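Local coordinates for protein alanine racemase 1 (PDB 4Y2W) that belongs to the alanine racemase family, pairing an eight-stranded parallel barrel with a mostly beta C-terminal domain in a two-chain assembly, at residues A[283-286]-A[287-291]; A[293-296]-A[297-301]. The protein carries 1 engineered substitution. All blocks are in the same frame, centred on the assembly; numbering follows the deposited sequence.

Contact 1: residues A[283-286]-A[287-291]. With ALA (alanine), chain D.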
loop_
_atom_site.group_PDB
_atom_site.type_symbol
_atom_site.label_atom_id
_atom_site.label_comp_id
_atom_site.label_asym_id
_atom_site.label_seq_id
_atom_site.Cartn_x
_atom_site.Cartn_y
_atom_site.Cartn_z
ATOM N N ILE A 283 6.707 5.338 17.974
ATOM C CA ILE A 283 7.470 4.809 16.848
ATOM C C ILE A 283 6.888 5.328 15.537
ATOM O O ILE A 283 5.669 5.364 15.363
ATOM C CB ILE A 283 7.535 3.264 16.862
ATOM C CG1 ILE A 283 6.144 2.644 17.080
ATOM C CG2 ILE A 283 8.495 2.786 17.945
ATOM C CD1 ILE A 283 6.163 1.134 17.220
ATOM N N PRO A 284 7.760 5.732 14.600
ATOM C CA PRO A 284 7.296 6.402 13.392
ATOM C C PRO A 284 6.800 5.426 12.323
ATOM O O PRO A 284 7.260 5.464 11.182
ATOM C CB PRO A 284 8.544 7.157 12.933
ATOM C CG PRO A 284 9.664 6.257 13.332
ATOM C CD PRO A 284 9.226 5.566 14.598
ATOM N N VAL A 285 5.858 4.564 12.700
ATOM C CA VAL A 285 5.182 3.690 11.750
ATOM C C VAL A 285 3.682 3.705 12.028
ATOM O O VAL A 285 3.254 3.607 13.177
ATOM C CB VAL A 285 5.734 2.244 11.785
ATOM C CG1 VAL A 285 5.416 1.550 13.106
ATOM C CG2 VAL A 285 5.197 1.440 10.603
ATOM N N GLY A 286 2.891 3.844 10.969
ATOM C CA GLY A 286 1.436 3.889 11.091
ATOM C C GLY A 286 0.763 3.122 9.972
ATOM O O GLY A 286 1.413 2.339 9.283
ATOM N N TYR A 287 -0.535 3.351 9.782
ATOM C CA TYR A 287 -1.307 2.552 8.821
ATOM C C TYR A 287 -1.036 2.896 7.358
ATOM O O TYR A 287 -1.267 2.065 6.475
ATOM C CB TYR A 287 -2.814 2.576 9.126
ATOM C CG TYR A 287 -3.468 3.938 9.249
ATOM C CD1 TYR A 287 -3.736 4.713 8.124
ATOM C CD2 TYR A 287 -3.866 4.427 10.491
ATOM C CE1 TYR A 287 -4.356 5.948 8.237
ATOM C CE2 TYR A 287 -4.488 5.657 10.612
ATOM C CZ TYR A 287 -4.730 6.413 9.484
ATOM O OH TYR A 287 -5.338 7.637 9.613
ATOM N N ALA A 288 -0.534 4.097 7.098
ATOM C CA ALA A 288 -0.144 4.472 5.745
ATOM C C ALA A 288 1.112 3.727 5.299
ATOM O O ALA A 288 1.419 3.689 4.107
ATOM C CB ALA A 288 0.075 5.972 5.655
ATOM N N ASP A 289 1.835 3.150 6.259
ATOM C CA ASP A 289 3.028 2.354 5.974
ATOM C C ASP A 289 2.729 0.870 5.799
ATOM O O ASP A 289 3.598 0.113 5.358
ATOM C CB ASP A 289 4.053 2.536 7.091
ATOM C CG ASP A 289 4.550 3.961 7.195
ATOM O OD1 ASP A 289 4.839 4.566 6.144
ATOM O OD2 ASP A 289 4.660 4.488 8.322
ATOM N N GLY A 290 1.507 0.459 6.137
ATOM C CA GLY A 290 1.101 -0.946 6.068
ATOM C C GLY A 290 0.859 -1.618 7.410
ATOM O O GLY A 290 0.733 -2.840 7.472
ATOM N N LEU A 291 0.801 -0.836 8.486
ATOM C CA LEU A 291 0.481 -1.379 9.803
ATOM C C LEU A 291 -1.013 -1.222 10.049
ATOM O O LEU A 291 -1.481 -0.126 10.334
ATOM C CB LEU A 291 1.282 -0.667 10.894
ATOM C CG LEU A 291 1.170 -1.302 12.280
ATOM C CD1 LEU A 291 1.690 -2.732 12.243
ATOM C CD2 LEU A 291 1.912 -0.481 13.325
HETATM N N ALA D . -3.278 12.109 12.359
HETATM C CA ALA D . -4.475 11.409 11.813
HETATM C C ALA D . -4.310 9.895 11.954
HETATM O O ALA D . -3.185 9.406 12.049
HETATM C CB ALA D . -4.702 11.797 10.356
HETATM O OXT ALA D . -5.275 9.123 11.984
#

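Contact 2: residues A[293-296]-A[297-301]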
loop_
_atom_site.group_PDB
_atom_site.type_symbol
_atom_site.label_atom_id
_atom_site.label_comp_id
_atom_site.label_asym_id
_atom_site.label_seq_id
_atom_site.Cartn_x
_atom_site.Cartn_y
_atom_site.Cartn_z
ATOM N N ARG A 293 -4.662 -0.692 11.091
ATOM C CA ARG A 293 -5.238 0.043 12.208
ATOM C C ARG A 293 -6.009 -0.857 13.185
ATOM O O ARG A 293 -6.185 -0.496 14.352
ATOM C CB ARG A 293 -6.142 1.154 11.672
ATOM C CG ARG A 293 -6.634 2.131 12.720
ATOM C CD ARG A 293 -7.174 3.394 12.072
ATOM N NE ARG A 293 -8.098 4.098 12.957
ATOM C CZ ARG A 293 -9.377 3.777 13.131
ATOM N NH1 ARG A 293 -9.922 2.753 12.480
ATOM N NH2 ARG A 293 -10.122 4.485 13.969
ATOM N N ARG A 294 -6.461 -2.022 12.720
ATOM C CA ARG A 294 -7.158 -2.980 13.592
ATOM C C ARG A 294 -6.253 -3.581 14.676
ATOM O O ARG A 294 -6.754 -4.150 15.642
ATOM C CB ARG A 294 -7.850 -4.087 12.777
ATOM C CG ARG A 294 -9.196 -3.652 12.205
ATOM C CD ARG A 294 -9.863 -4.724 11.357
ATOM N NE ARG A 294 -9.058 -5.049 10.180
ATOM C CZ ARG A 294 -8.768 -6.280 9.748
ATOM N NH1 ARG A 294 -9.239 -7.370 10.362
ATOM N NH2 ARG A 294 -8.012 -6.422 8.661
ATOM N N LEU A 295 -4.935 -3.435 14.526
ATOM C CA LEU A 295 -3.983 -3.833 15.567
ATOM C C LEU A 295 -3.964 -2.873 16.763
ATOM O O LEU A 295 -3.265 -3.127 17.743
ATOM C CB LEU A 295 -2.572 -3.956 14.988
ATOM C CG LEU A 295 -2.379 -4.923 13.817
ATOM C CD1 LEU A 295 -0.915 -4.949 13.414
ATOM C CD2 LEU A 295 -2.859 -6.324 14.154
ATOM N N SER A 296 -4.709 -1.772 16.677
ATOM C CA SER A 296 -4.940 -0.888 17.822
ATOM C C SER A 296 -5.305 -1.694 19.068
ATOM O O SER A 296 -6.329 -2.381 19.078
ATOM C CB SER A 296 -6.084 0.083 17.507
ATOM O OG SER A 296 -5.809 0.869 16.358
ATOM N N ASN A 297 -4.459 -1.628 20.098
ATOM C CA ASN A 297 -4.683 -2.343 21.364
ATOM C C ASN A 297 -4.844 -3.869 21.251
ATOM O O ASN A 297 -5.534 -4.475 22.075
ATOM C CB ASN A 297 -5.900 -1.762 22.109
ATOM C CG ASN A 297 -5.635 -0.391 22.687
ATOM O OD1 ASN A 297 -4.781 -0.231 23.559
ATOM N ND2 ASN A 297 -6.381 0.606 22.222
ATOM N N ASN A 298 -4.231 -4.491 20.243
ATOM C CA ASN A 298 -4.172 -5.959 20.179
ATOM C C ASN A 298 -3.108 -6.462 19.216
ATOM O O ASN A 298 -3.388 -7.201 18.268
ATOM C CB ASN A 298 -5.541 -6.604 19.872
ATOM C CG ASN A 298 -6.094 -6.198 18.524
ATOM O OD1 ASN A 298 -5.853 -5.087 18.061
ATOM N ND2 ASN A 298 -6.840 -7.095 17.888
ATOM N N TYR A 299 -1.880 -6.040 19.473
ATOM C CA TYR A 299 -0.712 -6.712 18.933
ATOM C C TYR A 299 0.488 -6.346 19.787
ATOM O O TYR A 299 0.476 -5.330 20.482
ATOM C CB TYR A 299 -0.469 -6.346 17.463
ATOM C CG TYR A 299 0.333 -7.394 16.709
ATOM C CD1 TYR A 299 -0.196 -8.665 16.466
ATOM C CD2 TYR A 299 1.617 -7.122 16.242
ATOM C CE1 TYR A 299 0.534 -9.628 15.787
ATOM C CE2 TYR A 299 2.350 -8.079 15.560
ATOM C CZ TYR A 299 1.807 -9.329 15.335
ATOM O OH TYR A 299 2.536 -10.278 14.654
ATOM N N LYS A 300 1.512 -7.189 19.746
ATOM C CA LYS A 300 2.745 -6.932 20.468
ATOM C C LYS A 300 3.918 -7.024 19.509
ATOM O O LYS A 300 4.041 -7.998 18.765
ATOM C CB LYS A 300 2.901 -7.924 21.617
ATOM C CG LYS A 300 1.745 -7.889 22.603
ATOM C CD LYS A 300 1.895 -8.937 23.691
ATOM C CE LYS A 300 0.731 -8.872 24.668
ATOM N NZ LYS A 300 0.970 -9.720 25.869
ATOM N N LEU A 301 4.762 -5.994 19.516
ATOM C CA LEU A 301 5.952 -5.937 18.666
ATOM C C LEU A 301 7.167 -6.356 19.475
ATOM O O LEU A 301 7.115 -6.399 20.703
ATOM C CB LEU A 301 6.168 -4.520 18.130
ATOM C CG LEU A 301 4.959 -3.785 17.550
ATOM C CD1 LEU A 301 5.362 -2.380 17.120
ATOM C CD2 LEU A 301 4.347 -4.543 16.384
#

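Contact 1: residues A[283-286]-A[287-291]
This tight turn follows strand 278-283 in the C-terminal beta domain, and Gly-286 and Asp-289 close it. One bond is made by the side chain: Gly-286 N donates to Asp-289 OD2 at 3.2 Å, nearly straight at 163°. OD2 is met on its anti side, and the donor lies 23° out of the carboxylate plane. A second bond is backbone: Asp-289 N donates to Gly-286 O at 3.2 Å. Gly-286 O also takes a third, weak one from Leu-291 N at 3.3 Å. With the weak bond from Gly-290 N to Tyr-287 O and the positive phi of Gly-290, this is consistent with a Schellman-like close, though both bonds are weak. The carboxylate has outside partners too: OD1 forms a salt bridge with Arg-369, and OD2 with Arg-7. Two cations probably help keep this buried aspartate ionised.

Beside the polar bonds, Val-285 CG2 comes alongside Asp-289 OD2, 3.8 Å away, the side chains crossing at a slant. Its other branch, CG1, meets Leu-291 CD2 at 4.1 Å, with the two side chains at about a right angle. The Tyr-287 side chain packs on Glu-361 of the second subunit. Its CG sits between the backbone N and the carbonyl carbon (chi1 54°), which turns the ring away from 283-286 and carries OH to the alanine ligand, also bonded by Met-316 N and Tyr-268 OH. Tyr-287 OH donates to ALA OXT at 2.8 Å, and OXT lies near the ring plane.

Contact 2: residues A[293-296]-A[297-301]
Leu-295 and Asn-298 are the ends of a type II beta turn. Asn-298 N donates to Leu-295 O at 3.0 Å, with an angle of 165° at the hydrogen. The donor stands 55° above the carbonyl plane. Asn-297, third in the turn, has the positive phi expected there. Leu-295, at the head of the turn, and Tyr-299, just after it, lie side by side and point the same way. Their CB atoms are 4.0 Å apart, and Leu-295 CD2 is 4.1 Å from Tyr-299 CB. Tyr-299 thus meets Leu-295 through its CB. With CG anti to the backbone N (chi1 -156°), the ring leads on away from 293-296, and its edge meets Leu-301 CD2 in plane.

The turn is fixed on its incoming side by a short 3-10 segment, 293-295. Arg-293 O accepts a bond from Ser-296 N at 3.0 Å. Ser-296 OG is hydrogen-bonded to Val-314 N and Asn-297 OD1 to Gly-312 N, so both central residues of the turn are tied to the 312-314 loop. Before the turn, Arg-293 N donates to Glu-361 of the second subunit.

The outgoing chain becomes strand 300-303, where the backbones of Tyr-299 and Leu-301 pair with strand 306-311, while the Leu-295 and Tyr-299 side chains touch Ile-310 of that strand and Met-351 and Lys-354 of helix 348-354.

How the contacts relate
Contacts 1 and 2 follow each other in the connection from strand 278-283 to strand 300-303, with centres about 12 Å apart. Contact 1 is buried. It relies on a carboxylate matched by arginines, and it places a tyrosine on the ligand. Contact 2 is only partly buried. Its one bond across the segments joins backbone atoms, with an apolar pair, Leu-295 and Tyr-299, buried against strand 306-311 and helix 348-354. The two touch directly: Tyr-287 CE2 packs 3.8 Å from Arg-293 CD, and Ile-283 CD1 packs 3.6 Å from Leu-301 CD1. Both also reach Glu-361 of the second subunit, contact 1 by packing and contact 2 by a backbone hydrogen bond.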